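Local coordinates for beta carbonic anhydrase (Burkholderia pseudomallei, PDB 6YJN), which probably catalyses the zinc-dependent interconversion of hydrogencarbonate and a proton with carbon dioxide and water, as a beta-class carbonic anhydrase, at residues Ile85-Val89 / Asp90-Val94; Trp123-His126 / Val127-Val130. All coordinates share one frame; numbering follows the deposited sequence.

Contact 1 of 2, residues Ile85-Val89 / Asp90-Val94; sequences IQFAV and DLLKV
Asp-90 sits one turn after Gln-86 and meets it along most of its side chain. Its CB lies against the Gln-86 backbone oxygen, which accepts the Asp-90 N-H at 3.0 Å (N to O). CG turns back beside the backbone N (chi1 -77°), which brings the carboxylate to the Gln-86 side. Asp-90 OD2 takes a hydrogen bond from Gln-86 NE2 at 2.9 Å. NE2 comes on the anti side, tilted out of the carboxylate plane, and the two flat groups stand nearly perpendicular, 80° apart. OD1 lies near Val-89 CG1 and forms a salt bridge with Arg-175. The Gln-86 amide is also held by the second subunit: NE2 bonds to Val-117 O and OE1 accepts from Ala-120 N.

The contact spans the C-terminal end of helix 79-92, the crossover helix between parallel strands 64-69 and 96-102, and the two residues after it. A wider, pi-type turn forms at 87-89. Leu-92 N makes weak bonds to Phe-87 O and Ala-88 O. Lys-93 then takes a positive phi, and Val-94 N returns to Ala-88 O at 3.1 Å. Lys-93 NZ folds back to Asp-90 O.

Leu-91 CD2 rests over one face of the Phe-87 ring, 4.0 Å from its centroid, as a CH-pi contact. Leu-92 CG meets the same ring at its edge, 4.2 Å from Phe-87 CD1. Ala-88 CB touches Val-94 CG2, and Ala-88 also packs on Leu-42 and Phe-65 of the sheet.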
loop_
_atom_site.group_PDB
_atom_site.type_symbol
_atom_site.label_atom_id
_atom_site.label_comp_id
_atom_site.label_asym_id
_atom_site.label_seq_id
_atom_site.Cartn_x
_atom_site.Cartn_y
_atom_site.Cartn_z
ATOM N N ILE A 85 0.007 6.375 12.615
ATOM C CA ILE A 85 1.017 7.254 13.198
ATOM C C ILE A 85 0.596 8.718 13.099
ATOM O O ILE A 85 0.662 9.452 14.090
ATOM C CB ILE A 85 2.404 7.017 12.579
ATOM C CG1 ILE A 85 2.861 5.571 12.778
ATOM C CG2 ILE A 85 3.437 8.022 13.073
ATOM C CD1 ILE A 85 3.839 5.098 11.719
ATOM N N GLN A 86 0.205 9.146 11.895
ATOM C CA GLN A 86 -0.280 10.503 11.729
ATOM C C GLN A 86 -1.461 10.751 12.674
ATOM O O GLN A 86 -1.622 11.857 13.190
ATOM C CB GLN A 86 -0.597 10.785 10.265
ATOM C CG GLN A 86 -1.005 12.232 10.014
ATOM C CD GLN A 86 -2.483 12.475 10.230
ATOM O OE1 GLN A 86 -3.311 11.587 10.011
ATOM N NE2 GLN A 86 -2.818 13.685 10.663
ATOM N N PHE A 87 -2.257 9.708 12.939
ATOM C CA PHE A 87 -3.393 9.829 13.836
ATOM C C PHE A 87 -2.931 9.894 15.296
ATOM O O PHE A 87 -3.448 10.678 16.089
ATOM C CB PHE A 87 -4.345 8.655 13.605
ATOM C CG PHE A 87 -5.758 8.811 14.119
ATOM C CD1 PHE A 87 -6.031 8.826 15.484
ATOM C CD2 PHE A 87 -6.828 8.882 13.230
ATOM C CE1 PHE A 87 -7.338 8.943 15.940
ATOM C CE2 PHE A 87 -8.135 8.980 13.689
ATOM C CZ PHE A 87 -8.386 9.006 15.045
ATOM N N ALA A 88 -1.960 9.057 15.660
ATOM C CA ALA A 88 -1.491 9.038 17.032
ATOM C C ALA A 88 -0.764 10.338 17.390
ATOM O O ALA A 88 -1.013 10.921 18.441
ATOM C CB ALA A 88 -0.628 7.822 17.231
ATOM N N VAL A 89 0.153 10.772 16.521
ATOM C CA VAL A 89 0.996 11.941 16.739
ATOM C C VAL A 89 0.196 13.241 16.582
ATOM O O VAL A 89 0.129 14.054 17.508
ATOM C CB VAL A 89 2.190 11.938 15.762
ATOM C CG1 VAL A 89 3.071 13.167 15.904
ATOM C CG2 VAL A 89 3.011 10.666 15.829
ATOM N N ASP A 90 -0.358 13.459 15.376
ATOM C CA ASP A 90 -0.965 14.731 15.011
ATOM C C ASP A 90 -2.240 14.988 15.808
ATOM O O ASP A 90 -2.555 16.136 16.093
ATOM C CB ASP A 90 -1.326 14.803 13.529
ATOM C CG ASP A 90 -0.153 15.044 12.599
ATOM O OD1 ASP A 90 1.006 15.073 13.081
ATOM O OD2 ASP A 90 -0.415 15.196 11.390
ATOM N N LEU A 91 -2.974 13.935 16.163
ATOM C CA LEU A 91 -4.281 14.161 16.751
ATOM C C LEU A 91 -4.368 13.662 18.189
ATOM O O LEU A 91 -5.236 14.080 18.949
ATOM C CB LEU A 91 -5.351 13.468 15.907
ATOM C CG LEU A 91 -6.776 13.777 16.356
ATOM C CD1 LEU A 91 -7.326 14.944 15.555
ATOM C CD2 LEU A 91 -7.671 12.550 16.247
ATOM N N LEU A 92 -3.545 12.700 18.566
ATOM C CA LEU A 92 -3.728 12.237 19.927
ATOM C C LEU A 92 -2.632 12.854 20.768
ATOM O O LEU A 92 -2.652 12.761 21.997
ATOM C CB LEU A 92 -3.731 10.709 19.971
ATOM C CG LEU A 92 -4.964 10.096 19.314
ATOM C CD1 LEU A 92 -5.161 8.645 19.736
ATOM C CD2 LEU A 92 -6.192 10.931 19.645
ATOM N N LYS A 93 -1.729 13.528 20.045
ATOM C CA LYS A 93 -0.507 14.077 20.595
ATOM C C LYS A 93 0.037 13.066 21.598
ATOM O O LYS A 93 0.106 13.352 22.792
ATOM C CB LYS A 93 -0.792 15.457 21.202
ATOM C CG LYS A 93 -1.502 16.461 20.294
ATOM C CD LYS A 93 -0.582 17.468 19.615
ATOM C CE LYS A 93 -1.312 18.571 18.870
ATOM N NZ LYS A 93 -1.686 18.199 17.478
ATOM N N VAL A 94 0.325 11.851 21.117
ATOM C CA VAL A 94 0.956 10.868 21.983
ATOM C C VAL A 94 2.385 11.333 22.274
ATOM O O VAL A 94 2.992 12.031 21.471
ATOM C CB VAL A 94 0.867 9.418 21.449
ATOM C CG1 VAL A 94 -0.573 8.954 21.279
ATOM C CG2 VAL A 94 1.655 9.194 20.169
#

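Contact 2 of 2, residues Trp123-His126 / Val127-Val130; sequences WLHH and VQDV
His-125 and Gln-128 run alongside each other in one direction, about a turn apart. The imidazole and amide planes are 42° apart. Gln-128 OE1 approaches the ring obliquely, 3.4 Å from His-125 ND1, but the geometry does not make a hydrogen bond. The chain of Gln-128 is extended beyond CG (chi2 167°), which carries its amide alongside the ring.

Asp-129 lies about one turn on from both histidines. Its CB packs against His-126 O, and its N-H makes weak bonds to His-125 O and His-126 O. The backbone is firmer at Leu-124 O, which accepts from Gln-128 N at 2.9 Å and from Val-127 N at 2.7 Å. The first donor lies nearly in line with the carbonyl, while the second sits above its plane.

This is the middle of helix 120-133. Val-127 and Val-130 pack on helix 145-165. Leu-124 packs on Ala-110, and its side chain is about 8 Å from the zinc ion. His-126 NE2 bonds to Thr-77 of the third subunit, and Asp-129 OD2 to His-76 of that subunit. This His-76 ring meets His-126 edge-to-face and His-125 with the planes about 35° apart. His-126 and Asp-129 thus spend polar ends on the third subunit, and within the helix the turn rests mainly on backbone bonds.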
loop_
_atom_site.group_PDB
_atom_site.type_symbol
_atom_site.label_atom_id
_atom_site.label_comp_id
_atom_site.label_asym_id
_atom_site.label_seq_id
_atom_site.Cartn_x
_atom_site.Cartn_y
_atom_site.Cartn_z
ATOM N N TRP A 123 6.057 -9.443 2.334
ATOM C CA TRP A 123 6.097 -8.542 3.474
ATOM C C TRP A 123 7.397 -8.784 4.247
ATOM O O TRP A 123 8.084 -7.841 4.604
ATOM C CB TRP A 123 4.797 -8.614 4.319
ATOM C CG TRP A 123 4.698 -7.624 5.444
ATOM C CD1 TRP A 123 5.146 -7.794 6.724
ATOM C CD2 TRP A 123 4.108 -6.310 5.416
ATOM N NE1 TRP A 123 4.904 -6.683 7.487
ATOM C CE2 TRP A 123 4.279 -5.747 6.706
ATOM C CE3 TRP A 123 3.460 -5.547 4.443
ATOM C CZ2 TRP A 123 3.840 -4.464 7.030
ATOM C CZ3 TRP A 123 3.054 -4.269 4.761
ATOM C CH2 TRP A 123 3.229 -3.737 6.035
ATOM N N LEU A 124 7.794 -10.044 4.419
ATOM C CA LEU A 124 8.956 -10.346 5.242
ATOM C C LEU A 124 10.262 -9.918 4.572
ATOM O O LEU A 124 11.312 -9.859 5.210
ATOM C CB LEU A 124 8.964 -11.847 5.515
ATOM C CG LEU A 124 7.794 -12.354 6.347
ATOM C CD1 LEU A 124 7.713 -13.867 6.262
ATOM C CD2 LEU A 124 7.887 -11.898 7.796
ATOM N N HIS A 125 10.199 -9.641 3.274
ATOM C CA HIS A 125 11.379 -9.184 2.569
ATOM C C HIS A 125 11.963 -7.987 3.298
ATOM O O HIS A 125 13.183 -7.859 3.403
ATOM C CB HIS A 125 11.051 -8.856 1.119
ATOM C CG HIS A 125 11.025 -10.064 0.249
ATOM N ND1 HIS A 125 12.063 -10.972 0.223
ATOM C CD2 HIS A 125 10.106 -10.504 -0.640
ATOM C CE1 HIS A 125 11.777 -11.931 -0.641
ATOM N NE2 HIS A 125 10.579 -11.661 -1.194
ATOM N N HIS A 126 11.059 -7.158 3.822
ATOM C CA HIS A 126 11.424 -6.006 4.625
ATOM C C HIS A 126 12.399 -6.407 5.734
ATOM O O HIS A 126 13.358 -5.689 6.022
ATOM C CB HIS A 126 10.166 -5.298 5.128
ATOM C CG HIS A 126 9.304 -4.774 4.024
ATOM N ND1 HIS A 126 9.772 -3.891 3.063
ATOM C CD2 HIS A 126 7.998 -4.988 3.721
ATOM C CE1 HIS A 126 8.790 -3.593 2.224
ATOM N NE2 HIS A 126 7.695 -4.255 2.602
ATOM N N VAL A 127 12.166 -7.580 6.325
ATOM C CA VAL A 127 12.944 -8.044 7.456
ATOM C C VAL A 127 14.212 -8.722 6.941
ATOM O O VAL A 127 15.292 -8.576 7.520
ATOM C CB VAL A 127 12.083 -8.977 8.318
ATOM C CG1 VAL A 127 12.903 -9.757 9.329
ATOM C CG2 VAL A 127 10.946 -8.213 8.982
ATOM N N GLN A 128 14.085 -9.438 5.823
ATOM C CA GLN A 128 15.275 -9.953 5.166
ATOM C C GLN A 128 16.248 -8.798 4.877
ATOM O O GLN A 128 17.471 -8.983 4.863
ATOM C CB GLN A 128 14.863 -10.753 3.927
ATOM C CG GLN A 128 14.372 -12.156 4.240
ATOM C CD GLN A 128 13.694 -12.807 3.058
ATOM O OE1 GLN A 128 12.469 -12.958 2.999
ATOM N NE2 GLN A 128 14.497 -13.179 2.078
ATOM N N ASP A 129 15.695 -7.595 4.657
ATOM C CA ASP A 129 16.500 -6.451 4.267
ATOM C C ASP A 129 17.384 -6.071 5.448
ATOM O O ASP A 129 18.575 -5.807 5.296
ATOM C CB ASP A 129 15.636 -5.291 3.768
ATOM C CG ASP A 129 15.107 -5.455 2.347
ATOM O OD1 ASP A 129 15.425 -6.478 1.703
ATOM O OD2 ASP A 129 14.372 -4.559 1.893
ATOM N N VAL A 130 16.786 -6.089 6.636
ATOM C CA VAL A 130 17.542 -5.811 7.839
ATOM C C VAL A 130 18.628 -6.873 7.992
ATOM O O VAL A 130 19.730 -6.557 8.435
ATOM C CB VAL A 130 16.637 -5.748 9.084
ATOM C CG1 VAL A 130 17.435 -5.397 10.336
ATOM C CG2 VAL A 130 15.479 -4.783 8.904
#

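In the fold
Both contacts are local, between residues three to six apart along the chain, but on different helices, with centres about 27 Å apart and no touch between them. Contact 1 is the more buried. It ends a helix packed on the sheet, away from the zinc site, and combines apolar packing with a side-chain hydrogen bond inside the turn. Contact 2 is partly buried and lies within a continuing helix. Its links across the turn are largely backbone bonds, and its Leu-124 comes near the metal site. Each also joins a subunit interface: residues 85-94 meet the second subunit mainly through an amide, residues 123-130 chiefly the third through histidines and an aspartate.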